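Long-range contacts in pectate lyase/Amb allergen (Acidovorax citrulli, PDB 4HWV), which probably cleaves pectate with the help of calcium, as a secreted polysaccharide lyase of family 1: residues S107-V112 with A149-L154; G375-E380 with S422-S427; D397-R402 with A440-S445. All blocks are in the same frame, centred on the assembly; numbering follows the deposited sequence. Where two conformers were deposited one is given.

Interaction 1. Residues S107-V112 with A149-L154; sequences SCASSV and ACAAEL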
ATOM      1  N   SER A 107       9.333  -2.562 -26.509  1.00  8.35           N
ATOM      2  CA  SER A 107       8.517  -3.577 -27.159  1.00  8.15           C
ATOM      3  C   SER A 107       7.986  -3.032 -28.473  1.00  8.99           C
ATOM      4  O   SER A 107       8.235  -1.858 -28.841  1.00  9.33           O
ATOM      5  CB  SER A 107       7.344  -4.000 -26.280  1.00  7.48           C
ATOM      6  OG  SER A 107       6.340  -2.984 -26.298  1.00  7.42           O
ATOM      7  N   CYS A 108       7.236  -3.869 -29.177  1.00  9.40           N
ATOM      8  CA  CYS A 108       6.673  -3.474 -30.463  1.00  9.69           C
ATOM      9  C   CYS A 108       5.596  -2.383 -30.345  1.00  9.12           C
ATOM     10  O   CYS A 108       5.182  -1.821 -31.343  1.00 10.04           O
ATOM     11  CB  CYS A 108       6.190  -4.686 -31.284  1.00 10.79           C
ATOM     12  SG  CYS A 108       5.242  -6.002 -30.452  1.00 12.12           S
ATOM     13  N   ALA A 109       5.161  -2.064 -29.127  1.00  8.73           N
ATOM     14  CA  ALA A 109       4.293  -0.894 -28.918  1.00  8.02           C
ATOM     15  C   ALA A 109       4.926   0.347 -29.539  1.00  8.32           C
ATOM     16  O   ALA A 109       4.243   1.167 -30.138  1.00  8.80           O
ATOM     17  CB  ALA A 109       4.045  -0.662 -27.435  1.00  7.89           C
ATOM     18  N   SER A 110       6.240   0.465 -29.412  0.50  9.01           N
ATOM     19  CA  SER A 110       6.976   1.557 -30.040  0.50  9.59           C
ATOM     20  C   SER A 110       7.604   1.185 -31.388  0.50 10.44           C
ATOM     21  O   SER A 110       7.485   1.934 -32.361  0.50 10.93           O
ATOM     22  CB  SER A 110       8.051   2.081 -29.089  0.50  9.75           C
ATOM     23  OG  SER A 110       8.914   1.036 -28.701  0.50  9.86           O
ATOM     24  N   SER A 111       8.285   0.042 -31.451  1.00 10.55           N
ATOM     25  CA  SER A 111       9.029  -0.312 -32.667  1.00 11.87           C
ATOM     26  C   SER A 111       8.147  -0.629 -33.872  1.00 12.76           C
ATOM     27  O   SER A 111       8.559  -0.449 -35.010  1.00 14.37           O
ATOM     28  CB  SER A 111      10.004  -1.467 -32.404  1.00 12.90           C
ATOM     29  OG  SER A 111       9.299  -2.671 -32.178  1.00 13.66           O
ATOM     30  N   VAL A 112       6.930  -1.092 -33.621  1.00 12.77           N
ATOM     31  CA  VAL A 112       5.997  -1.360 -34.705  1.00 12.97           C
ATOM     32  C   VAL A 112       4.902  -0.292 -34.735  1.00 12.54           C
ATOM     33  O   VAL A 112       4.630   0.292 -35.780  1.00 13.54           O
ATOM     34  CB  VAL A 112       5.359  -2.758 -34.585  1.00 12.73           C
ATOM     35  CG1 VAL A 112       4.250  -2.941 -35.619  1.00 13.36           C
ATOM     36  CG2 VAL A 112       6.420  -3.830 -34.736  1.00 12.92           C
ATOM     37  N   ALA A 149      -0.914  -5.074 -26.349  1.00  6.28           N
ATOM     38  CA  ALA A 149      -0.531  -6.480 -26.296  1.00  6.66           C
ATOM     39  C   ALA A 149       0.988  -6.657 -26.398  1.00  6.89           C
ATOM     40  O   ALA A 149       1.553  -7.532 -25.746  1.00  7.17           O
ATOM     41  CB  ALA A 149      -1.257  -7.284 -27.377  1.00  7.67           C
ATOM     42  N   CYS A 150       1.652  -5.833 -27.208  1.00  6.18           N
ATOM     43  CA  CYS A 150       3.120  -5.852 -27.302  1.00  7.35           C
ATOM     44  C   CYS A 150       3.756  -5.573 -25.954  1.00  6.33           C
ATOM     45  O   CYS A 150       4.691  -6.258 -25.550  1.00  6.85           O
ATOM     46  CB  CYS A 150       3.621  -4.772 -28.269  1.00  8.35           C
ATOM     47  SG  CYS A 150       3.437  -5.152 -30.016  1.00 10.80           S
ATOM     48  N   ALA A 151       3.286  -4.521 -25.287  1.00  6.16           N
ATOM     49  CA  ALA A 151       3.868  -4.138 -24.009  1.00  5.62           C
ATOM     50  C   ALA A 151       3.578  -5.198 -22.950  1.00  5.56           C
ATOM     51  O   ALA A 151       4.455  -5.549 -22.170  1.00  5.52           O
ATOM     52  CB  ALA A 151       3.355  -2.762 -23.585  1.00  5.70           C
ATOM     53  N   ALA A 152       2.357  -5.714 -22.951  1.00  5.35           N
ATOM     54  CA  ALA A 152       1.951  -6.732 -21.977  1.00  5.35           C
ATOM     55  C   ALA A 152       2.736  -8.016 -22.164  1.00  5.31           C
ATOM     56  O   ALA A 152       3.030  -8.709 -21.194  1.00  5.56           O
ATOM     57  CB  ALA A 152       0.451  -7.017 -22.097  1.00  5.38           C
ATOM     58  N   GLU A 153       3.027  -8.360 -23.417  1.00  5.60           N
ATOM     59  CA  GLU A 153       3.780  -9.572 -23.706  1.00  5.98           C
ATOM     60  C   GLU A 153       5.195  -9.507 -23.143  1.00  6.21           C
ATOM     61  O   GLU A 153       5.701 -10.495 -22.611  1.00  5.92           O
ATOM     62  CB  GLU A 153       3.826  -9.843 -25.205  1.00  7.57           C
ATOM     63  CG  GLU A 153       4.541 -11.142 -25.536  1.00 10.29           C
ATOM     64  CD  GLU A 153       3.781 -12.345 -25.050  1.00 12.73           C
ATOM     65  OE1 GLU A 153       2.530 -12.323 -25.053  1.00 14.71           O
ATOM     66  OE2 GLU A 153       4.436 -13.317 -24.660  1.00 14.44           O
ATOM     67  N   LEU A 154       5.840  -8.346 -23.263  1.00  4.92           N
ATOM     68  CA  LEU A 154       7.156  -8.162 -22.653  1.00  5.16           C
ATOM     69  C   LEU A 154       7.042  -8.238 -21.127  1.00  4.20           C
ATOM     70  O   LEU A 154       7.833  -8.926 -20.497  1.00  5.29           O
ATOM     71  CB  LEU A 154       7.805  -6.847 -23.114  1.00  5.94           C
ATOM     72  CG  LEU A 154       9.191  -6.551 -22.517  1.00  6.42           C
ATOM     73  CD1 LEU A 154      10.169  -7.703 -22.780  1.00  7.79           C
ATOM     74  CD2 LEU A 154       9.753  -5.246 -23.053  1.00  6.89           C
TER

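Interaction 2. Residues G375-E380 with S422-S427; sequences GKVHAE and STFYDS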
ATOM      1  N   GLY A 375     -17.766 -28.958  -9.463  1.00  6.77           N
ATOM      2  CA  GLY A 375     -16.944 -28.909  -8.270  1.00  6.70           C
ATOM      3  C   GLY A 375     -17.478 -29.863  -7.216  1.00  6.50           C
ATOM      4  O   GLY A 375     -18.661 -30.201  -7.190  1.00  7.08           O
ATOM      5  N   LYS A 376     -16.597 -30.290  -6.325  1.00  6.54           N
ATOM      6  CA  LYS A 376     -16.986 -31.184  -5.242  1.00  6.89           C
ATOM      7  C   LYS A 376     -16.331 -30.651  -3.975  1.00  6.70           C
ATOM      8  O   LYS A 376     -15.157 -30.922  -3.686  1.00  7.51           O
ATOM      9  CB  LYS A 376     -16.593 -32.627  -5.570  1.00  8.80           C
ATOM     10  CG  LYS A 376     -17.295 -33.138  -6.842  1.00 10.76           C
ATOM     11  CD  LYS A 376     -16.859 -34.516  -7.272  1.00 11.20           C
ATOM     12  CE  LYS A 376     -17.417 -34.804  -8.667  1.00 10.64           C
ATOM     13  NZ  LYS A 376     -16.854 -33.845  -9.680  1.00 11.03           N
ATOM     14  N   VAL A 377     -17.091 -29.837  -3.258  1.00  6.33           N
ATOM     15  CA  VAL A 377     -16.569 -29.040  -2.153  1.00  6.55           C
ATOM     16  C   VAL A 377     -16.920 -29.685  -0.823  1.00  5.94           C
ATOM     17  O   VAL A 377     -18.060 -30.106  -0.598  1.00  5.76           O
ATOM     18  CB  VAL A 377     -17.120 -27.594  -2.216  1.00  6.99           C
ATOM     19  CG1 VAL A 377     -16.673 -26.797  -1.013  1.00  7.79           C
ATOM     20  CG2 VAL A 377     -16.692 -26.927  -3.519  1.00  8.08           C
ATOM     21  N   HIS A 378     -15.925 -29.784   0.056  1.00  5.70           N
ATOM     22  CA  HIS A 378     -16.123 -30.390   1.376  1.00  5.33           C
ATOM     23  C   HIS A 378     -15.557 -29.400   2.394  1.00  5.15           C
ATOM     24  O   HIS A 378     -14.339 -29.188   2.436  1.00  5.36           O
ATOM     25  CB  HIS A 378     -15.366 -31.725   1.447  1.00  5.85           C
ATOM     26  CG  HIS A 378     -15.769 -32.604   2.589  1.00  5.81           C
ATOM     27  ND1 HIS A 378     -16.736 -33.574   2.460  1.00  7.04           N
ATOM     28  CD2 HIS A 378     -15.315 -32.683   3.867  1.00  6.20           C
ATOM     29  CE1 HIS A 378     -16.881 -34.198   3.616  1.00  7.49           C
ATOM     30  NE2 HIS A 378     -16.023 -33.686   4.483  1.00  7.11           N
ATOM     31  N   ALA A 379     -16.430 -28.798   3.199  1.00  4.94           N
ATOM     32  CA  ALA A 379     -16.033 -27.709   4.101  1.00  4.88           C
ATOM     33  C   ALA A 379     -16.280 -28.108   5.546  1.00  5.94           C
ATOM     34  O   ALA A 379     -17.402 -28.440   5.903  1.00  7.20           O
ATOM     35  CB  ALA A 379     -16.830 -26.446   3.778  1.00  5.99           C
ATOM     36  N   GLU A 380     -15.243 -28.049   6.380  1.00  5.60           N
ATOM     37  CA  GLU A 380     -15.382 -28.463   7.777  1.00  5.84           C
ATOM     38  C   GLU A 380     -14.752 -27.473   8.745  1.00  5.66           C
ATOM     39  O   GLU A 380     -13.588 -27.088   8.578  1.00  6.23           O
ATOM     40  CB  GLU A 380     -14.744 -29.842   8.001  1.00  6.37           C
ATOM     41  CG  GLU A 380     -15.502 -30.967   7.302  1.00  6.39           C
ATOM     42  CD  GLU A 380     -14.730 -32.261   7.218  1.00  7.54           C
ATOM     43  OE1 GLU A 380     -13.528 -32.217   6.899  1.00  7.06           O
ATOM     44  OE2 GLU A 380     -15.341 -33.324   7.448  1.00  9.09           O
ATOM     45  N   SER A 422     -21.937 -31.933  -9.338  1.00  8.55           N
ATOM     46  CA  SER A 422     -21.549 -30.748  -8.589  1.00  8.62           C
ATOM     47  C   SER A 422     -22.078 -30.963  -7.187  1.00  8.61           C
ATOM     48  O   SER A 422     -23.295 -31.021  -6.997  1.00  9.30           O
ATOM     49  CB  SER A 422     -22.202 -29.495  -9.174  1.00  9.15           C
ATOM     50  OG  SER A 422     -21.850 -29.298 -10.534  1.00  9.33           O
ATOM     51  N   THR A 423     -21.190 -31.096  -6.203  1.00  7.64           N
ATOM     52  CA  THR A 423     -21.622 -31.462  -4.858  1.00  7.33           C
ATOM     53  C   THR A 423     -21.009 -30.569  -3.787  1.00  7.12           C
ATOM     54  O   THR A 423     -19.915 -30.023  -3.955  1.00  7.73           O
ATOM     55  CB  THR A 423     -21.315 -32.948  -4.535  1.00  8.20           C
ATOM     56  OG1 THR A 423     -19.906 -33.132  -4.366  1.00  8.92           O
ATOM     57  CG2 THR A 423     -21.804 -33.862  -5.649  1.00  8.91           C
ATOM     58  N   PHE A 424     -21.739 -30.407  -2.694  1.00  7.57           N
ATOM     59  CA  PHE A 424     -21.290 -29.552  -1.598  1.00  7.34           C
ATOM     60  C   PHE A 424     -21.644 -30.185  -0.263  1.00  8.15           C
ATOM     61  O   PHE A 424     -22.775 -30.633  -0.053  1.00  9.95           O
ATOM     62  CB  PHE A 424     -21.925 -28.157  -1.719  1.00  8.05           C
ATOM     63  CG  PHE A 424     -21.448 -27.174  -0.671  1.00  8.31           C
ATOM     64  CD1 PHE A 424     -22.039 -27.128   0.590  1.00  9.08           C
ATOM     65  CD2 PHE A 424     -20.428 -26.279  -0.954  1.00  8.81           C
ATOM     66  CE1 PHE A 424     -21.596 -26.206   1.550  1.00  9.44           C
ATOM     67  CE2 PHE A 424     -19.984 -25.371  -0.006  1.00  9.80           C
ATOM     68  CZ  PHE A 424     -20.563 -25.341   1.251  1.00  9.97           C
ATOM     69  N   TYR A 425     -20.670 -30.227   0.642  1.00  7.05           N
ATOM     70  CA  TYR A 425     -20.866 -30.692   2.004  1.00  6.80           C
ATOM     71  C   TYR A 425     -20.288 -29.651   2.941  1.00  6.46           C
ATOM     72  O   TYR A 425     -19.204 -29.137   2.706  1.00  6.47           O
ATOM     73  CB  TYR A 425     -20.139 -32.021   2.221  1.00  7.32           C
ATOM     74  CG  TYR A 425     -20.124 -32.493   3.661  1.00  8.66           C
ATOM     75  CD1 TYR A 425     -19.102 -32.112   4.533  1.00  9.11           C
ATOM     76  CD2 TYR A 425     -21.111 -33.345   4.143  1.00 10.60           C
ATOM     77  CE1 TYR A 425     -19.079 -32.541   5.853  1.00  9.81           C
ATOM     78  CE2 TYR A 425     -21.088 -33.790   5.457  1.00 11.63           C
ATOM     79  CZ  TYR A 425     -20.066 -33.384   6.308  1.00 11.04           C
ATOM     80  OH  TYR A 425     -20.040 -33.830   7.615  1.00 12.90           O
ATOM     81  N   ASP A 426     -20.998 -29.338   4.018  1.00  6.65           N
ATOM     82  CA  ASP A 426     -20.348 -28.633   5.123  1.00  6.81           C
ATOM     83  C   ASP A 426     -20.789 -29.132   6.481  1.00  7.01           C
ATOM     84  O   ASP A 426     -21.908 -29.631   6.659  1.00  8.27           O
ATOM     85  CB  ASP A 426     -20.468 -27.091   5.051  1.00  7.54           C
ATOM     86  CG  ASP A 426     -21.811 -26.561   5.564  1.00  8.80           C
ATOM     87  OD1 ASP A 426     -22.864 -27.053   5.104  1.00  9.56           O
ATOM     88  OD2 ASP A 426     -21.819 -25.626   6.411  1.00  8.56           O
ATOM     89  N   SER A 427     -19.872 -29.003   7.430  1.00  6.68           N
ATOM     90  CA  SER A 427     -20.145 -29.294   8.823  0.63  7.03           C
ATOM     91  C   SER A 427     -19.338 -28.317   9.668  1.00  6.40           C
ATOM     92  O   SER A 427     -18.234 -27.916   9.282  1.00  6.83           O
ATOM     93  CB  SER A 427     -19.729 -30.727   9.140  0.63  8.79           C
ATOM     94  OG  SER A 427     -20.044 -31.061  10.472  0.63  9.36           O
TER
HETATM   95  O   HOH W   1     -18.598 -32.585  -1.950  1.00  8.36           O
HETATM   96  O   HOH W   2     -17.600 -33.538   8.853  1.00 14.60           O

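Interaction 3. Residues D397-R402 with A440-S445; sequences DVANAR and AAVRWS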
ATOM      1  N   ASP A 397     -24.447 -15.486   2.177  1.00 12.92           N
ATOM      2  CA  ASP A 397     -23.334 -14.614   1.792  1.00 13.59           C
ATOM      3  C   ASP A 397     -22.028 -15.392   1.697  1.00 12.25           C
ATOM      4  O   ASP A 397     -21.048 -14.904   1.129  1.00 12.88           O
ATOM      5  CB  ASP A 397     -23.129 -13.476   2.803  1.00 15.72           C
ATOM      6  CG  ASP A 397     -24.334 -12.559   2.917  1.00 17.56           C
ATOM      7  OD1 ASP A 397     -24.889 -12.141   1.875  1.00 19.54           O
ATOM      8  OD2 ASP A 397     -24.722 -12.245   4.056  1.00 17.48           O
ATOM      9  N   VAL A 398     -22.013 -16.589   2.276  1.00 11.16           N
ATOM     10  CA  VAL A 398     -20.770 -17.327   2.503  1.00 10.10           C
ATOM     11  C   VAL A 398     -20.572 -18.496   1.540  1.00  8.84           C
ATOM     12  O   VAL A 398     -19.442 -18.885   1.256  1.00  8.77           O
ATOM     13  CB  VAL A 398     -20.680 -17.789   3.982  1.00 10.86           C
ATOM     14  CG1 VAL A 398     -19.400 -18.581   4.268  1.00 11.22           C
ATOM     15  CG2 VAL A 398     -20.775 -16.576   4.899  1.00 11.28           C
ATOM     16  N   ALA A 399     -21.666 -19.047   1.020  1.00  7.57           N
ATOM     17  CA  ALA A 399     -21.559 -20.077  -0.006  1.00  7.51           C
ATOM     18  C   ALA A 399     -22.634 -19.873  -1.049  1.00  7.59           C
ATOM     19  O   ALA A 399     -23.770 -19.536  -0.716  1.00  9.13           O
ATOM     20  CB  ALA A 399     -21.676 -21.465   0.599  1.00  7.62           C
ATOM     21  N   ASN A 400     -22.278 -20.111  -2.303  1.00  7.12           N
ATOM     22  CA  ASN A 400     -23.232 -20.051  -3.416  1.00  7.59           C
ATOM     23  C   ASN A 400     -22.859 -21.081  -4.474  1.00  7.25           C
ATOM     24  O   ASN A 400     -21.887 -21.813  -4.309  1.00  7.86           O
ATOM     25  CB  ASN A 400     -23.364 -18.626  -3.988  1.00  8.97           C
ATOM     26  CG  ASN A 400     -22.078 -18.105  -4.596  1.00 10.77           C
ATOM     27  OD1 ASN A 400     -21.042 -18.723  -4.495  1.00 11.69           O
ATOM     28  ND2 ASN A 400     -22.140 -16.924  -5.176  1.00 13.27           N
ATOM     29  N   ALA A 401     -23.621 -21.136  -5.558  1.00  8.02           N
ATOM     30  CA  ALA A 401     -23.411 -22.133  -6.604  1.00  8.61           C
ATOM     31  C   ALA A 401     -23.534 -21.503  -7.979  1.00  9.92           C
ATOM     32  O   ALA A 401     -24.316 -20.576  -8.171  1.00 11.79           O
ATOM     33  CB  ALA A 401     -24.409 -23.265  -6.463  1.00  8.30           C
ATOM     34  N   ARG A 402     -22.748 -22.019  -8.923  1.00  9.90           N
ATOM     35  CA  ARG A 402     -22.766 -21.588 -10.316  1.00  9.97           C
ATOM     36  C   ARG A 402     -22.692 -22.839 -11.186  1.00 10.91           C
ATOM     37  O   ARG A 402     -21.589 -23.319 -11.509  1.00 12.10           O
ATOM     38  CB  ARG A 402     -21.579 -20.664 -10.609  1.00 11.30           C
ATOM     39  CG  ARG A 402     -21.598 -19.378  -9.824  1.00 11.11           C
ATOM     40  CD  ARG A 402     -22.736 -18.504 -10.264  1.00 13.24           C
ATOM     41  NE  ARG A 402     -22.721 -17.198  -9.605  1.00 15.24           N
ATOM     42  CZ  ARG A 402     -23.466 -16.873  -8.543  1.00 17.93           C
ATOM     43  NH1 ARG A 402     -24.270 -17.764  -7.962  1.00 18.53           N
ATOM     44  NH2 ARG A 402     -23.399 -15.644  -8.045  1.00 19.34           N
ATOM     45  N   ALA A 440     -27.511 -25.685   2.986  1.00 10.28           N
ATOM     46  CA  ALA A 440     -28.856 -25.184   2.732  1.00 10.94           C
ATOM     47  C   ALA A 440     -28.820 -23.961   1.814  1.00 10.61           C
ATOM     48  O   ALA A 440     -29.652 -23.822   0.907  1.00 10.92           O
ATOM     49  CB  ALA A 440     -29.571 -24.872   4.047  1.00 11.93           C
ATOM     50  N   ALA A 441     -27.851 -23.080   2.036  1.00  9.57           N
ATOM     51  CA  ALA A 441     -27.700 -21.915   1.169  1.00  9.43           C
ATOM     52  C   ALA A 441     -27.332 -22.325  -0.249  1.00  8.70           C
ATOM     53  O   ALA A 441     -27.850 -21.779  -1.221  1.00  9.26           O
ATOM     54  CB  ALA A 441     -26.680 -20.943   1.731  1.00  9.69           C
ATOM     55  N   VAL A 442     -26.450 -23.310  -0.373  1.00  8.75           N
ATOM     56  CA  VAL A 442     -26.060 -23.784  -1.689  1.00  8.36           C
ATOM     57  C   VAL A 442     -27.255 -24.358  -2.451  1.00  8.45           C
ATOM     58  O   VAL A 442     -27.413 -24.103  -3.650  1.00  8.62           O
ATOM     59  CB  VAL A 442     -24.880 -24.777  -1.593  1.00  9.20           C
ATOM     60  CG1 VAL A 442     -24.646 -25.516  -2.920  1.00  9.92           C
ATOM     61  CG2 VAL A 442     -23.629 -24.020  -1.143  1.00 10.02           C
ATOM     62  N   ARG A 443     -28.110 -25.098  -1.748  1.00  9.10           N
ATOM     63  CA  ARG A 443     -29.286 -25.689  -2.378  0.50 11.41           C
ATOM     64  C   ARG A 443     -30.239 -24.613  -2.902  1.00 11.17           C
ATOM     65  O   ARG A 443     -30.824 -24.777  -3.963  1.00 11.76           O
ATOM     66  CB  ARG A 443     -30.021 -26.632  -1.415  0.50 14.75           C
ATOM     67  CG  ARG A 443     -29.246 -27.880  -1.030  0.50 18.95           C
ATOM     68  CD  ARG A 443     -30.170 -28.933  -0.428  0.50 22.73           C
ATOM     69  NE  ARG A 443     -31.084 -28.359   0.558  0.50 25.31           N
ATOM     70  CZ  ARG A 443     -30.850 -28.305   1.867  0.50 26.52           C
ATOM     71  NH1 ARG A 443     -29.724 -28.797   2.368  0.50 26.69           N
ATOM     72  NH2 ARG A 443     -31.748 -27.758   2.678  0.50 27.08           N
ATOM     73  N   TRP A 444     -30.394 -23.513  -2.164  1.00 10.06           N
ATOM     74  CA  TRP A 444     -31.244 -22.433  -2.653  1.00 10.33           C
ATOM     75  C   TRP A 444     -30.572 -21.709  -3.814  1.00  9.78           C
ATOM     76  O   TRP A 444     -31.247 -21.173  -4.696  1.00 11.68           O
ATOM     77  CB  TRP A 444     -31.550 -21.442  -1.539  1.00 10.72           C
ATOM     78  CG  TRP A 444     -32.682 -21.854  -0.673  1.00 12.14           C
ATOM     79  CD1 TRP A 444     -32.634 -22.123   0.663  1.00 12.51           C
ATOM     80  CD2 TRP A 444     -34.046 -22.052  -1.075  1.00 13.15           C
ATOM     81  NE1 TRP A 444     -33.889 -22.457   1.126  1.00 13.32           N
ATOM     82  CE2 TRP A 444     -34.772 -22.425   0.079  1.00 13.42           C
ATOM     83  CE3 TRP A 444     -34.730 -21.933  -2.293  1.00 14.16           C
ATOM     84  CZ2 TRP A 444     -36.144 -22.696   0.046  1.00 14.83           C
ATOM     85  CZ3 TRP A 444     -36.093 -22.205  -2.321  1.00 14.97           C
ATOM     86  CH2 TRP A 444     -36.781 -22.575  -1.159  1.00 15.44           C
ATOM     87  N   SER A 445     -29.244 -21.643  -3.806  1.00  8.53           N
ATOM     88  CA  SER A 445     -28.521 -21.005  -4.898  1.00  7.45           C
ATOM     89  C   SER A 445     -28.696 -21.759  -6.223  1.00  7.22           C
ATOM     90  O   SER A 445     -28.915 -21.148  -7.269  1.00  8.07           O
ATOM     91  CB  SER A 445     -27.036 -20.876  -4.521  1.00  7.89           C
ATOM     92  OG  SER A 445     -26.317 -20.162  -5.505  1.00  9.36           O
TER
HETATM   93  O   HOH W   3     -26.962 -19.815  -8.594  1.00 15.28           O
HETATM   94  O   HOH W   4     -26.701 -17.614  -6.070  1.00 19.79           O

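Interaction 1. Residues S107-V112 with A149-L154
SG of Cys150 is anti to its carbonyl carbon (chi1 -77°), and SG of Cys108 sits between its own backbone N and carbonyl carbon (chi1 44°). These two turns bring the sulfurs together. SG of Cys108 and SG of Cys150 are bonded at 2.0 Å, and the S-S torsion of -101° makes the disulfide left-handed. The helices pack closely beside it. CB of Cys150 lies 3.2 Å from the backbone N of Ala109, a snug fit. That N-H is directed to OG of Ser107, 3.2 Å from Ala109 N, so Ser107 is the N-cap of helix 108-111. OG of Ser107 is also hydrogen-bonded to the backbone O of Tyr103. The same OG rests 3.6 Å from CA of Ala151. CB of Ser107 lies 3.6 Å from the backbone O of Cys150. The methyl of Ala109 meets CB of Cys150 at 4.2 Å and also touches Val104 of the preceding helix. No hydrogen bond joins the two segments directly. Apart from the disulfide, the segments meet through van der Waals contact. The arrangement is a disulfide between a capped one-turn helix and the long helix 143-159, tying together two helical parts of the chain.

Interaction 2. Residues G375-E380 with S422-S427
The backbone O of Val377 accepts two bonds, from Tyr425 N at 2.9 Å and from water 1. Water 1 also bonds OG1 of Thr423, which lies 3.6 Å from CB of Lys376. The strands run parallel and in register. Main-chain bonds continue on both sides of Val377 O, with Val377 N giving to Thr423 O at 2.9 Å and Ala379 N to Tyr425 O at 2.8 Å. CA-H groups such as that of Phe424 point at the same carbonyls. The side chains of His378 and Tyr425 run alongside each other in the same direction. Both have CG anti to the backbone N (chi1 -165° and 172°). Their rings form an offset stack, with planes 11° apart and centroids at 4.3 Å. OE2 of Glu380 takes a weak bond from NE2 of His378 and one from water 2, which reaches OH of Tyr425. OE1 of Glu380 is held elsewhere, by Tyr462 and His347. On the other face, CG1 of Val377 meets CE2 of Phe424 at 3.7 Å, and CB of Ala379 meets CB of Asp426 at 3.9 Å. Leu371 and helix 438-445 pack on Phe424. Parallel strands aligned residue by residue, with an aromatic stack on one face, fit successive coils of the right-handed parallel beta-helix of this lyase family.

Interaction 3. Residues D397-R402 with A440-S445
Ser445, Val442 and Ala401 carry most of this contact. OG of Ser445 is anti to its backbone N (chi1 -175°) and is directed at the strand. It accepts from the backbone N of Ala401 at 2.9 Å, with an angle of 146° at the hydrogen. A helix side chain thus takes an N-H of the strand. One turn earlier, Val442 supplies the apolar part. Its CG2 meets CB of Ala399 at 3.7 Å, and its CG1 lies 4.2 Å from CB of Ala401. Its two methyl branches therefore serve the two alanines separately. Leu371 and Phe424 also touch Val442, so this side chain faces the apolar core. Strand 399-401 is the outermost strand of a short parallel sheet of the beta-helix, bonded to strand 369-371 along one edge. Helix 438-445 lies against it at an angle of 29°, with the axes 6.5 Å apart, and packs over Ala399, Leu371 and Phe424. Waters complete the polar side. Water 3 gives to Ala401 O at 2.8 Å and to Ser445 O at 2.7 Å, so it bridges the strand to a carbonyl in the last turn of the helix. Water 4 lies 2.6 Å from OG of Ser445 and accepts from NH1 of Arg402 at 3.1 Å. NH1 also gives a bond to Ala401 O, reaching it from above the carbonyl plane. The hydroxyl of Ser445 approaches that guanidinium from its rim, close to the plane of the group.

In the fold
Interactions 2 and 3 are neighbours, with centres about 11 Å apart. They meet through the Phe424 ring, whose CG lies 3.9 Å from CG2 of Val442 and whose CZ lies 4.1 Å from CB of Ala399. One ring therefore joins the stacked strands of interaction 2 to the strand and helix of interaction 3. Their segments alternate along the chain. Interaction 1 closes earlier in the chain. Its centre is about 44 Å from that of interaction 2, and the two lie on opposite sides of the chain's centre. It is about 43 Å from interaction 3, centre to centre. None of the three is at the calcium site of Asp227, Asp278 and Asp282.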